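Local coordinates for MxaA (Stigmatella aurantiaca, PDB 4W4T), which ends in an NADPH-binding, Rossmann-fold reductase domain, crystallised here, that terminates the myxalamid PKS-NRPS assembly line, probably releasing the product reductively as an alcohol, at residues A[254-259]-A[404-409]; A[268-273]-A[328-333]; A[295-300]-A[385-390]. All blocks are in the same frame, centred on the assembly; numbering follows the deposited sequence.

Interaction 1: residues A[254-259]-A[404-409]; sequences GAWNTD and STYLSS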
ATOM      1  N   GLY A 254      -3.645  -7.773 -28.133  1.00 20.05           N
ATOM      2  CA  GLY A 254      -3.928  -7.900 -26.717  1.00 15.73           C
ATOM      3  C   GLY A 254      -2.818  -7.369 -25.826  1.00 19.32           C
ATOM      4  O   GLY A 254      -2.874  -7.522 -24.602  1.00 21.42           O
ATOM      5  N   ALA A 255      -1.799  -6.761 -26.429  1.00 18.27           N
ATOM      6  CA  ALA A 255      -0.657  -6.252 -25.659  1.00 20.10           C
ATOM      7  C   ALA A 255      -1.152  -5.325 -24.566  1.00 16.77           C
ATOM      8  O   ALA A 255      -1.882  -4.376 -24.829  1.00 16.98           O
ATOM      9  CB  ALA A 255       0.330  -5.535 -26.555  1.00 19.32           C
ATOM     10  N   TRP A 256      -0.776  -5.628 -23.334  1.00 18.53           N
ATOM     11  CA  TRP A 256      -1.298  -4.895 -22.194  1.00 20.30           C
ATOM     12  C   TRP A 256      -0.400  -5.087 -21.000  1.00 22.37           C
ATOM     13  O   TRP A 256      -0.116  -6.206 -20.585  1.00 23.97           O
ATOM     14  CB  TRP A 256      -2.709  -5.362 -21.853  1.00 19.01           C
ATOM     15  CG  TRP A 256      -3.541  -4.410 -21.044  1.00 19.20           C
ATOM     16  CD1 TRP A 256      -3.163  -3.216 -20.492  1.00 21.63           C
ATOM     17  CD2 TRP A 256      -4.915  -4.596 -20.693  1.00 20.68           C
ATOM     18  NE1 TRP A 256      -4.225  -2.648 -19.825  1.00 20.66           N
ATOM     19  CE2 TRP A 256      -5.313  -3.475 -19.936  1.00 22.39           C
ATOM     20  CE3 TRP A 256      -5.850  -5.601 -20.958  1.00 18.91           C
ATOM     21  CZ2 TRP A 256      -6.610  -3.337 -19.433  1.00 19.70           C
ATOM     22  CZ3 TRP A 256      -7.132  -5.463 -20.467  1.00 20.07           C
ATOM     23  CH2 TRP A 256      -7.500  -4.337 -19.708  1.00 20.60           C
ATOM     24  N   ASN A 257       0.047  -3.974 -20.453  1.00 25.21           N
ATOM     25  CA  ASN A 257       0.885  -3.967 -19.272  1.00 26.80           C
ATOM     26  C   ASN A 257       0.160  -4.553 -18.041  1.00 25.42           C
ATOM     27  O   ASN A 257      -0.796  -3.961 -17.564  1.00 25.54           O
ATOM     28  CB  ASN A 257       1.330  -2.525 -19.037  1.00 27.28           C
ATOM     29  CG  ASN A 257       1.858  -2.313 -17.679  1.00 35.45           C
ATOM     30  OD1 ASN A 257       2.741  -3.036 -17.222  1.00 38.47           O
ATOM     31  ND2 ASN A 257       1.302  -1.332 -16.988  1.00 36.88           N
ATOM     32  N   THR A 258       0.607  -5.701 -17.525  1.00 25.72           N
ATOM     33  CA  THR A 258      -0.183  -6.431 -16.505  1.00 27.71           C
ATOM     34  C   THR A 258      -0.165  -5.865 -15.083  1.00 30.76           C
ATOM     35  O   THR A 258      -0.936  -6.302 -14.242  1.00 29.18           O
ATOM     36  CB  THR A 258       0.252  -7.911 -16.384  1.00 28.40           C
ATOM     37  OG1 THR A 258       1.603  -7.992 -15.912  1.00 29.04           O
ATOM     38  CG2 THR A 258       0.106  -8.649 -17.718  1.00 28.65           C
ATOM     39  N   ASP A 259       0.724  -4.921 -14.807  1.00 30.21           N
ATOM     40  CA  ASP A 259       0.739  -4.233 -13.518  1.00 36.29           C
ATOM     41  C   ASP A 259      -0.325  -3.112 -13.495  1.00 32.93           C
ATOM     42  O   ASP A 259      -0.555  -2.458 -12.476  1.00 32.65           O
ATOM     43  CB  ASP A 259       2.155  -3.703 -13.250  1.00 41.35           C
ATOM     44  CG  ASP A 259       2.192  -2.600 -12.215  1.00 51.18           C
ATOM     45  OD1 ASP A 259       2.029  -2.912 -11.012  1.00 62.88           O
ATOM     46  OD2 ASP A 259       2.331  -1.413 -12.605  1.00 56.44           O
ATOM     47  N   SER A 404     -12.023 -11.350 -25.369  1.00 16.50           N
ATOM     48  CA  SER A 404     -11.315 -12.612 -25.595  1.00 17.36           C
ATOM     49  C   SER A 404      -9.868 -12.359 -26.022  1.00 16.94           C
ATOM     50  O   SER A 404      -8.950 -13.050 -25.580  1.00 17.70           O
ATOM     51  CB  SER A 404     -12.033 -13.464 -26.643  1.00 19.89           C
ATOM     52  OG  SER A 404     -11.336 -14.683 -26.837  1.00 21.59           O
ATOM     53  N   THR A 405      -9.672 -11.364 -26.877  1.00 17.82           N
ATOM     54  CA  THR A 405      -8.326 -10.970 -27.287  1.00 18.80           C
ATOM     55  C   THR A 405      -7.485 -10.619 -26.063  1.00 16.86           C
ATOM     56  O   THR A 405      -6.366 -11.118 -25.900  1.00 17.36           O
ATOM     57  CB  THR A 405      -8.379  -9.794 -28.274  1.00 18.03           C
ATOM     58  OG1 THR A 405      -9.015 -10.231 -29.479  1.00 19.08           O
ATOM     59  CG2 THR A 405      -6.960  -9.282 -28.604  1.00 19.05           C
ATOM     60  N   TYR A 406      -8.048  -9.803 -25.177  1.00 14.60           N
ATOM     61  CA  TYR A 406      -7.362  -9.401 -23.941  1.00 16.12           C
ATOM     62  C   TYR A 406      -7.061 -10.598 -23.051  1.00 17.70           C
ATOM     63  O   TYR A 406      -5.915 -10.831 -22.667  1.00 16.69           O
ATOM     64  CB  TYR A 406      -8.208  -8.387 -23.166  1.00 13.23           C
ATOM     65  CG  TYR A 406      -8.286  -6.993 -23.766  1.00 14.78           C
ATOM     66  CD1 TYR A 406      -7.476  -6.614 -24.832  1.00 15.02           C
ATOM     67  CD2 TYR A 406      -9.157  -6.044 -23.242  1.00 15.05           C
ATOM     68  CE1 TYR A 406      -7.543  -5.335 -25.362  1.00 14.15           C
ATOM     69  CE2 TYR A 406      -9.222  -4.755 -23.757  1.00 16.12           C
ATOM     70  CZ  TYR A 406      -8.409  -4.403 -24.809  1.00 14.50           C
ATOM     71  OH  TYR A 406      -8.457  -3.119 -25.316  1.00 14.70           O
ATOM     72  N   LEU A 407      -8.094 -11.369 -22.715  1.00 15.36           N
ATOM     73  CA  LEU A 407      -7.899 -12.503 -21.826  1.00 16.89           C
ATOM     74  C   LEU A 407      -6.927 -13.542 -22.411  1.00 18.13           C
ATOM     75  O   LEU A 407      -6.119 -14.090 -21.679  1.00 18.57           O
ATOM     76  CB  LEU A 407      -9.250 -13.151 -21.497  1.00 16.50           C
ATOM     77  CG  LEU A 407     -10.206 -12.231 -20.732  1.00 17.83           C
ATOM     78  CD1 LEU A 407     -11.564 -12.912 -20.465  1.00 17.15           C
ATOM     79  CD2 LEU A 407      -9.577 -11.768 -19.425  1.00 16.67           C
ATOM     80  N   SER A 408      -7.002 -13.803 -23.719  1.00 18.62           N
ATOM     81  CA  SER A 408      -6.119 -14.796 -24.347  1.00 20.48           C
ATOM     82  C   SER A 408      -4.639 -14.427 -24.171  1.00 21.21           C
ATOM     83  O   SER A 408      -3.800 -15.284 -23.878  1.00 18.81           O
ATOM     84  CB  SER A 408      -6.438 -14.954 -25.841  1.00 22.35           C
ATOM     85  OG  SER A 408      -7.810 -15.287 -26.058  1.00 23.14           O
ATOM     86  N   SER A 409      -4.341 -13.142 -24.336  1.00 18.85           N
ATOM     87  CA  SER A 409      -2.988 -12.628 -24.136  1.00 19.83           C
ATOM     88  C   SER A 409      -2.534 -12.772 -22.679  1.00 22.51           C
ATOM     89  O   SER A 409      -1.409 -13.196 -22.414  1.00 22.63           O
ATOM     90  CB  SER A 409      -2.910 -11.164 -24.574  1.00 21.06           C
ATOM     91  OG  SER A 409      -1.604 -10.633 -24.342  1.00 22.89           O
TER
HETATM   92  O   HOH W   1      -4.328  -8.172 -22.592  1.00 23.25           O
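The backbone of G254 runs close past helix 400-412, its CA 4.7 Å from that of Y406, while the rest of 254-259 peels away from the helix. This is a loop-on-helix contact in a short-chain dehydrogenase type of Rossmann domain: the loop leads from strand 239-248 to helix 261-272, and the helix comes from the C-terminal part of the chain. Glycine suits the closest point for two reasons. Its phi is positive, and a beta carbon would collide with T405 O and S409 CB. Around it, the T405 methyl CG2 stands 3.7 Å from G254 N, and S409 CB lies beside G254 O; S409 OG is hydrogen-bonded to R413.

The aromatic pair is W256 with Y406. With its CG anti to the backbone N (chi1 -159°), the indole swings back toward the helix and puts the edge of its six-membered ring over one face of Y406, off centre toward the rim. It is an edge-to-face pair, tilted rather than perpendicular: the planes meet at 54° and the centroids are 4.8 Å apart. W256 CZ3 makes the nearest approach, 3.5 Å from Y406 CD2. G254 CA sits at the edge of the same phenol ring, whose OH is hydrogen-bonded to G249 O and T248 OG1. W256 also packs against F66, an NADPH-binding residue, which ties this aromatic cluster to the cofactor site, empty in this chain.

One water bridges the two backbones at the edge of the indole, in its plane. It donates to G254 O at 2.6 Å and to Y406 O at 3.1 Å.

Interaction 2: residues A[268-273]-A[328-333]; sequences GCVRMG and FGYGLR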
ATOM      1  N   GLY A 268      -8.261 -10.310  -9.991  1.00 16.91           N
ATOM      2  CA  GLY A 268      -8.865 -10.472  -8.678  1.00 18.24           C
ATOM      3  C   GLY A 268     -10.267 -11.043  -8.778  1.00 16.57           C
ATOM      4  O   GLY A 268     -10.628 -11.941  -8.034  1.00 17.93           O
ATOM      5  N   CYS A 269     -11.063 -10.529  -9.709  1.00 17.56           N
ATOM      6  CA  CYS A 269     -12.424 -11.036  -9.868  1.00 18.63           C
ATOM      7  C   CYS A 269     -12.389 -12.492 -10.294  1.00 18.72           C
ATOM      8  O   CYS A 269     -13.164 -13.314  -9.793  1.00 19.37           O
ATOM      9  CB  CYS A 269     -13.211 -10.200 -10.876  1.00 17.63           C
ATOM     10  SG  CYS A 269     -13.609  -8.556 -10.251  1.00 22.56           S
ATOM     11  N   VAL A 270     -11.494 -12.808 -11.221  1.00 17.85           N
ATOM     12  CA  VAL A 270     -11.392 -14.180 -11.714  1.00 19.68           C
ATOM     13  C   VAL A 270     -10.971 -15.125 -10.595  1.00 20.84           C
ATOM     14  O   VAL A 270     -11.578 -16.184 -10.405  1.00 18.14           O
ATOM     15  CB  VAL A 270     -10.406 -14.278 -12.903  1.00 18.59           C
ATOM     16  CG1 VAL A 270     -10.029 -15.716 -13.177  1.00 18.36           C
ATOM     17  CG2 VAL A 270     -11.048 -13.683 -14.133  1.00 19.20           C
ATOM     18  N   ARG A 271      -9.957 -14.737  -9.832  1.00 19.00           N
ATOM     19  CA  ARG A 271      -9.460 -15.612  -8.770  1.00 18.49           C
ATOM     20  C   ARG A 271     -10.476 -15.817  -7.646  1.00 20.71           C
ATOM     21  O   ARG A 271     -10.584 -16.916  -7.094  1.00 22.43           O
ATOM     22  CB  ARG A 271      -8.141 -15.069  -8.229  1.00 19.54           C
ATOM     23  CG  ARG A 271      -6.993 -15.228  -9.225  1.00 23.03           C
ATOM     24  CD  ARG A 271      -5.665 -14.780  -8.647  1.00 27.55           C
ATOM     25  NE  ARG A 271      -5.283 -15.610  -7.512  1.00 32.21           N
ATOM     26  CZ  ARG A 271      -4.852 -15.129  -6.351  1.00 35.99           C
ATOM     27  NH1 ARG A 271      -4.736 -13.816  -6.169  1.00 35.67           N
ATOM     28  NH2 ARG A 271      -4.525 -15.965  -5.372  1.00 35.85           N
HETATM   29  N   MSE A 272     -11.243 -14.786  -7.318  1.00 16.83           N
HETATM   30  CA  MSE A 272     -12.276 -14.925  -6.293  1.00 19.74           C
HETATM   31  C   MSE A 272     -13.540 -15.573  -6.825  1.00 20.66           C
HETATM   32  O   MSE A 272     -14.324 -16.130  -6.061  1.00 22.35           O
HETATM   33  CB  MSE A 272     -12.643 -13.574  -5.699  1.00 16.64           C
HETATM   34  CG  MSE A 272     -11.491 -12.926  -4.965  1.00 22.39           C
HETATM   35 SE   MSE A 272     -12.151 -11.375  -4.005  1.00 39.93          SE
HETATM   36  CE  MSE A 272     -12.220 -10.148  -5.481  1.00 16.46           C
ATOM     37  N   GLY A 273     -13.746 -15.474  -8.133  1.00 18.31           N
ATOM     38  CA  GLY A 273     -14.942 -16.028  -8.747  1.00 19.82           C
ATOM     39  C   GLY A 273     -16.145 -15.124  -8.556  1.00 21.58           C
ATOM     40  O   GLY A 273     -17.287 -15.555  -8.675  1.00 18.95           O
ATOM     41  N   PHE A 328     -15.724 -16.306 -22.229  1.00 17.21           N
ATOM     42  CA  PHE A 328     -14.355 -16.753 -22.395  1.00 16.40           C
ATOM     43  C   PHE A 328     -14.083 -17.986 -21.545  1.00 15.03           C
ATOM     44  O   PHE A 328     -13.244 -18.807 -21.895  1.00 17.84           O
ATOM     45  CB  PHE A 328     -13.371 -15.633 -22.024  1.00 15.18           C
ATOM     46  CG  PHE A 328     -11.938 -15.995 -22.273  1.00 16.17           C
ATOM     47  CD1 PHE A 328     -11.402 -15.894 -23.546  1.00 17.55           C
ATOM     48  CD2 PHE A 328     -11.137 -16.459 -21.248  1.00 16.95           C
ATOM     49  CE1 PHE A 328     -10.070 -16.226 -23.787  1.00 19.24           C
ATOM     50  CE2 PHE A 328      -9.807 -16.795 -21.478  1.00 19.71           C
ATOM     51  CZ  PHE A 328      -9.279 -16.683 -22.751  1.00 19.90           C
ATOM     52  N   GLY A 329     -14.776 -18.116 -20.415  1.00 15.49           N
ATOM     53  CA  GLY A 329     -14.677 -19.329 -19.624  1.00 17.20           C
ATOM     54  C   GLY A 329     -14.491 -19.167 -18.127  1.00 18.87           C
ATOM     55  O   GLY A 329     -14.287 -20.158 -17.421  1.00 20.77           O
ATOM     56  N   TYR A 330     -14.555 -17.935 -17.630  1.00 16.97           N
ATOM     57  CA  TYR A 330     -14.347 -17.693 -16.208  1.00 17.38           C
ATOM     58  C   TYR A 330     -15.663 -17.535 -15.461  1.00 18.80           C
ATOM     59  O   TYR A 330     -16.500 -16.714 -15.827  1.00 18.65           O
ATOM     60  CB  TYR A 330     -13.495 -16.443 -15.995  1.00 18.32           C
ATOM     61  CG  TYR A 330     -12.075 -16.576 -16.498  1.00 18.85           C
ATOM     62  CD1 TYR A 330     -11.243 -17.568 -16.011  1.00 18.82           C
ATOM     63  CD2 TYR A 330     -11.565 -15.694 -17.444  1.00 18.60           C
ATOM     64  CE1 TYR A 330      -9.947 -17.696 -16.461  1.00 19.95           C
ATOM     65  CE2 TYR A 330     -10.271 -15.818 -17.907  1.00 17.55           C
ATOM     66  CZ  TYR A 330      -9.467 -16.825 -17.404  1.00 18.74           C
ATOM     67  OH  TYR A 330      -8.174 -16.951 -17.844  1.00 21.39           O
ATOM     68  N   GLY A 331     -15.841 -18.308 -14.400  1.00 18.70           N
ATOM     69  CA  GLY A 331     -17.016 -18.141 -13.568  1.00 20.90           C
ATOM     70  C   GLY A 331     -16.990 -16.838 -12.793  1.00 17.92           C
ATOM     71  O   GLY A 331     -15.961 -16.461 -12.244  1.00 20.62           O
ATOM     72  N   LEU A 332     -18.123 -16.147 -12.760  1.00 21.07           N
ATOM     73  CA  LEU A 332     -18.250 -14.908 -12.011  1.00 20.84           C
ATOM     74  C   LEU A 332     -19.640 -14.793 -11.398  1.00 21.97           C
ATOM     75  O   LEU A 332     -20.635 -14.598 -12.107  1.00 19.44           O
ATOM     76  CB  LEU A 332     -17.969 -13.697 -12.915  1.00 17.71           C
ATOM     77  CG  LEU A 332     -16.544 -13.470 -13.428  1.00 18.45           C
ATOM     78  CD1 LEU A 332     -16.526 -12.251 -14.344  1.00 17.86           C
ATOM     79  CD2 LEU A 332     -15.541 -13.287 -12.278  1.00 20.02           C
ATOM     80  N   ARG A 333     -19.714 -14.933 -10.079  1.00 19.54           N
ATOM     81  CA  ARG A 333     -20.915 -14.542  -9.350  1.00 21.72           C
ATOM     82  C   ARG A 333     -20.927 -13.030  -9.268  1.00 23.81           C
ATOM     83  O   ARG A 333     -19.868 -12.402  -9.213  1.00 27.36           O
ATOM     84  CB  ARG A 333     -20.947 -15.149  -7.940  1.00 25.81           C
ATOM     85  CG  ARG A 333     -20.836 -16.651  -7.890  1.00 29.31           C
ATOM     86  CD  ARG A 333     -21.096 -17.176  -6.473  1.00 35.69           C
ATOM     87  NE  ARG A 333     -20.316 -16.441  -5.484  1.00 41.67           N
ATOM     88  CZ  ARG A 333     -19.030 -16.659  -5.236  1.00 41.06           C
ATOM     89  NH1 ARG A 333     -18.378 -17.611  -5.896  1.00 44.08           N
ATOM     90  NH2 ARG A 333     -18.397 -15.927  -4.327  1.00 41.18           N
TER
HETATM   91  O   HOH W   2     -13.346 -17.358 -12.272  1.00 22.58           O
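V270 lays both its methyls on one face of the Y330 ring, and a little further along G273 O takes the backbone N-H of R333. The setting is a helix end beside the start of a strand: helix 261-272 closes in a Schellman motif with G273 as C-prime, and the chain goes straight on into strand 274-277, which pairs in parallel with 333-336. In the CH-pi contact V270 CG1 stands 4.0 Å from the ring centroid, nearer the CD1-CE1 side, while CG2 covers CG and CD2. The valine can straddle the ring because CG1 lies anti to its backbone N (chi1 165°), with CG2 beside that N.

The R333 N to G273 O bond is 2.9 Å long and nearly straight at 165°, though the donor is tilted from the carbonyl plane. The same oxygen receives a CA-H...O contact from L332 and lies over one face of the R333 guanidinium, toward its rim. The bend at chi3 (-49°) folds the arginine back over that carbonyl. L332 reaches the helix with one methyl, CD2, which touches C269 O at 3.4 Å and faces C269 CB.

Further out, the Schellman closure has the amide after G273 return to C269 O and a weak bond run from G273 N to V270 O; G273 N also keeps its helical bond to C269 O. The backbone turn at G273, with phi positive, leaves its carbonyl directed at the neighbouring strand, where R333 also pairs with A275. Y330 is steadied by its OH on K417 O and by V411 of helix 400-412; M325 packs on both V270 and L332. One water bridges helix and loop, donating to V270 O and G331 O, each at 2.8 Å.

Interaction 3: residues A[295-300]-A[385-390]; sequences VDLSMR and LKALGG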
ATOM      1  N   VAL A 295      -1.479  10.895 -32.635  1.00 14.34           N
ATOM      2  CA  VAL A 295      -0.643  11.258 -33.776  1.00 16.92           C
ATOM      3  C   VAL A 295      -1.491  11.929 -34.853  1.00 18.65           C
ATOM      4  O   VAL A 295      -1.110  12.972 -35.361  1.00 19.35           O
ATOM      5  CB  VAL A 295       0.105  10.039 -34.349  1.00 18.14           C
ATOM      6  CG1 VAL A 295       0.825  10.407 -35.659  1.00 21.26           C
ATOM      7  CG2 VAL A 295       1.104   9.512 -33.332  1.00 17.57           C
ATOM      8  N   ASP A 296      -2.647  11.391 -35.168  1.00 19.04           N
ATOM      9  CA  ASP A 296      -3.537  11.985 -36.134  1.00 18.81           C
ATOM     10  C   ASP A 296      -3.897  13.404 -35.780  1.00 18.55           C
ATOM     11  O   ASP A 296      -3.781  14.256 -36.567  1.00 19.96           O
ATOM     12  CB  ASP A 296      -4.805  11.145 -36.303  1.00 17.75           C
ATOM     13  CG  ASP A 296      -4.605   9.973 -37.227  1.00 26.20           C
ATOM     14  OD1 ASP A 296      -3.628   9.900 -37.931  1.00 32.57           O
ATOM     15  OD2 ASP A 296      -5.453   9.132 -37.308  1.00 29.07           O
ATOM     16  N   LEU A 297      -4.330  13.628 -34.559  1.00 16.92           N
ATOM     17  CA  LEU A 297      -4.759  14.960 -34.131  1.00 16.60           C
ATOM     18  C   LEU A 297      -3.582  15.928 -34.104  1.00 17.38           C
ATOM     19  O   LEU A 297      -3.739  17.108 -34.412  1.00 18.38           O
ATOM     20  CB  LEU A 297      -5.413  14.909 -32.754  1.00 15.91           C
ATOM     21  CG  LEU A 297      -6.781  14.212 -32.728  1.00 16.71           C
ATOM     22  CD1 LEU A 297      -7.120  13.799 -31.295  1.00 16.05           C
ATOM     23  CD2 LEU A 297      -7.857  15.141 -33.295  1.00 19.74           C
ATOM     24  N   SER A 298      -2.409  15.422 -33.744  1.00 15.54           N
ATOM     25  CA  SER A 298      -1.230  16.286 -33.635  1.00 15.79           C
ATOM     26  C   SER A 298      -0.839  16.848 -34.993  1.00 19.98           C
ATOM     27  O   SER A 298      -0.097  17.828 -35.077  1.00 21.98           O
ATOM     28  CB  SER A 298      -0.049  15.527 -33.037  1.00 17.20           C
ATOM     29  OG  SER A 298       0.483  14.585 -33.955  1.00 19.68           O
HETATM   30  N   MSE A 299      -1.330  16.226 -36.058  1.00 20.68           N
HETATM   31  CA  MSE A 299      -0.879  16.612 -37.382  1.00 23.78           C
HETATM   32  C   MSE A 299      -1.875  17.484 -38.114  1.00 25.62           C
HETATM   33  O   MSE A 299      -1.663  17.837 -39.277  1.00 28.85           O
HETATM   34  CB  MSE A 299      -0.539  15.371 -38.183  1.00 24.61           C
HETATM   35  CG  MSE A 299       0.573  14.626 -37.496  1.00 33.71           C
HETATM   36 SE   MSE A 299       1.627  13.591 -38.716  1.00 70.86          SE
HETATM   37  CE  MSE A 299       0.200  12.418 -39.306  1.00 35.12           C
ATOM     38  N   ARG A 300      -2.934  17.865 -37.413  1.00 22.55           N
ATOM     39  CA  ARG A 300      -3.925  18.781 -37.946  1.00 24.84           C
ATOM     40  C   ARG A 300      -3.690  20.156 -37.345  1.00 26.00           C
ATOM     41  O   ARG A 300      -3.680  20.301 -36.124  1.00 24.22           O
ATOM     42  CB  ARG A 300      -5.340  18.288 -37.638  1.00 24.42           C
ATOM     43  CG  ARG A 300      -5.669  16.918 -38.232  1.00 23.57           C
ATOM     44  CD  ARG A 300      -7.000  16.399 -37.702  1.00 24.05           C
ATOM     45  NE  ARG A 300      -8.047  17.419 -37.760  1.00 25.24           N
ATOM     46  CZ  ARG A 300      -8.801  17.636 -38.828  1.00 28.29           C
ATOM     47  NH1 ARG A 300      -8.624  16.899 -39.917  1.00 28.02           N
ATOM     48  NH2 ARG A 300      -9.730  18.582 -38.806  1.00 30.45           N
ATOM     49  N   LEU A 385     -14.370  12.888 -32.739  1.00 18.43           N
ATOM     50  CA  LEU A 385     -15.013  12.119 -33.803  1.00 20.73           C
ATOM     51  C   LEU A 385     -14.989  12.892 -35.128  1.00 20.99           C
ATOM     52  O   LEU A 385     -14.602  12.344 -36.172  1.00 20.53           O
ATOM     53  CB  LEU A 385     -16.444  11.766 -33.403  1.00 22.40           C
ATOM     54  CG  LEU A 385     -17.106  10.643 -34.202  1.00 29.53           C
ATOM     55  CD1 LEU A 385     -16.603   9.257 -33.754  1.00 31.12           C
ATOM     56  CD2 LEU A 385     -18.637  10.739 -34.098  1.00 29.65           C
ATOM     57  N   LYS A 386     -15.367  14.165 -35.077  1.00 20.21           N
ATOM     58  CA  LYS A 386     -15.309  15.013 -36.274  1.00 22.72           C
ATOM     59  C   LYS A 386     -13.899  15.137 -36.833  1.00 22.51           C
ATOM     60  O   LYS A 386     -13.681  14.942 -38.035  1.00 18.66           O
ATOM     61  CB  LYS A 386     -15.863  16.412 -35.996  1.00 26.93           C
ATOM     62  CG  LYS A 386     -17.243  16.429 -35.381  1.00 33.23           C
ATOM     63  CD  LYS A 386     -17.886  17.820 -35.431  1.00 42.13           C
ATOM     64  CE  LYS A 386     -19.134  17.881 -34.546  1.00 49.37           C
ATOM     65  NZ  LYS A 386     -18.888  18.620 -33.272  1.00 51.55           N
ATOM     66  N   ALA A 387     -12.932  15.439 -35.972  1.00 18.57           N
ATOM     67  CA  ALA A 387     -11.582  15.687 -36.448  1.00 19.39           C
ATOM     68  C   ALA A 387     -10.974  14.433 -37.092  1.00 20.42           C
ATOM     69  O   ALA A 387     -10.106  14.535 -37.959  1.00 21.09           O
ATOM     70  CB  ALA A 387     -10.689  16.197 -35.299  1.00 21.74           C
ATOM     71  N   LEU A 388     -11.435  13.255 -36.672  1.00 17.40           N
ATOM     72  CA  LEU A 388     -10.875  12.008 -37.179  1.00 17.36           C
ATOM     73  C   LEU A 388     -11.682  11.395 -38.341  1.00 17.68           C
ATOM     74  O   LEU A 388     -11.302  10.360 -38.863  1.00 18.95           O
ATOM     75  CB  LEU A 388     -10.769  10.979 -36.059  1.00 18.47           C
ATOM     76  CG  LEU A 388      -9.782  11.329 -34.935  1.00 16.50           C
ATOM     77  CD1 LEU A 388      -9.682  10.167 -33.972  1.00 17.66           C
ATOM     78  CD2 LEU A 388      -8.418  11.690 -35.498  1.00 19.24           C
ATOM     79  N   GLY A 389     -12.780  12.030 -38.726  1.00 18.57           N
ATOM     80  CA  GLY A 389     -13.730  11.413 -39.653  1.00 20.80           C
ATOM     81  C   GLY A 389     -13.165  11.079 -41.028  1.00 22.40           C
ATOM     82  O   GLY A 389     -13.617  10.131 -41.684  1.00 20.71           O
ATOM     83  N   GLY A 390     -12.179  11.855 -41.469  1.00 21.32           N
ATOM     84  CA  GLY A 390     -11.537  11.621 -42.751  1.00 19.76           C
ATOM     85  C   GLY A 390     -10.316  10.733 -42.617  1.00 21.85           C
ATOM     86  O   GLY A 390      -9.622  10.469 -43.599  1.00 21.93           O
TER
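R300 and L297 both leave their backbones with CG anti to the carbonyl carbon, and a bend at chi3 of R300 (47°) then turns its guanidinium flat over A387 O. The oxygen lies over one face of that group, toward the rim. NH1 is 3.4 Å from A387 O, but the angle is too poor for a hydrogen bond, so the oxygen simply packs against the face. Beside the arginine, L297 CD2 meets A387 CB at 3.6 Å, and L388 CD2 slots between L297 CG and D296 CB, the two leucines crossing at about a right angle. Here the end of helix 287-298 packs on short helix 382-388 at the flank of the Rossmann sheet, where Y308 of strand 307-310 touches both L297 and A387. D296 meets the leucine chiefly through CB, its carboxylate bound to R78 (salt bridge) and T393. An alanine in place of R300 takes away the guanidinium, which would probably leave A387 O without its positive neighbour and A387 CB less closely packed. Apolar branches and the guanidinium face share the joining, and the positive charge probably offsets some of the negative charge of carbonyls near the C-terminal part of helix 382-388.

Overall arrangement
Interactions 1 and 3 are buried, their centres about 17 and 18 Å from the centre of the chain; interaction 2, at about 28 Å, is only partly buried. Interactions 1 and 2 work on one neighbourhood: the first involves the loop entering helix 261-272, the second that helix's far end, and they touch where F328 packs against S404, L407 and S408. Interaction 3 stands apart, beside strand 307-310, about 16 Å from interaction 1 between nearest atoms. Chemistry follows place: an edge-to-face aromatic pair near the cofactor site, a direct backbone bond and a CH-pi contact at the peripheral two-stranded sheet, both with a bridging water, and aliphatic packing beside an arginine between two helices.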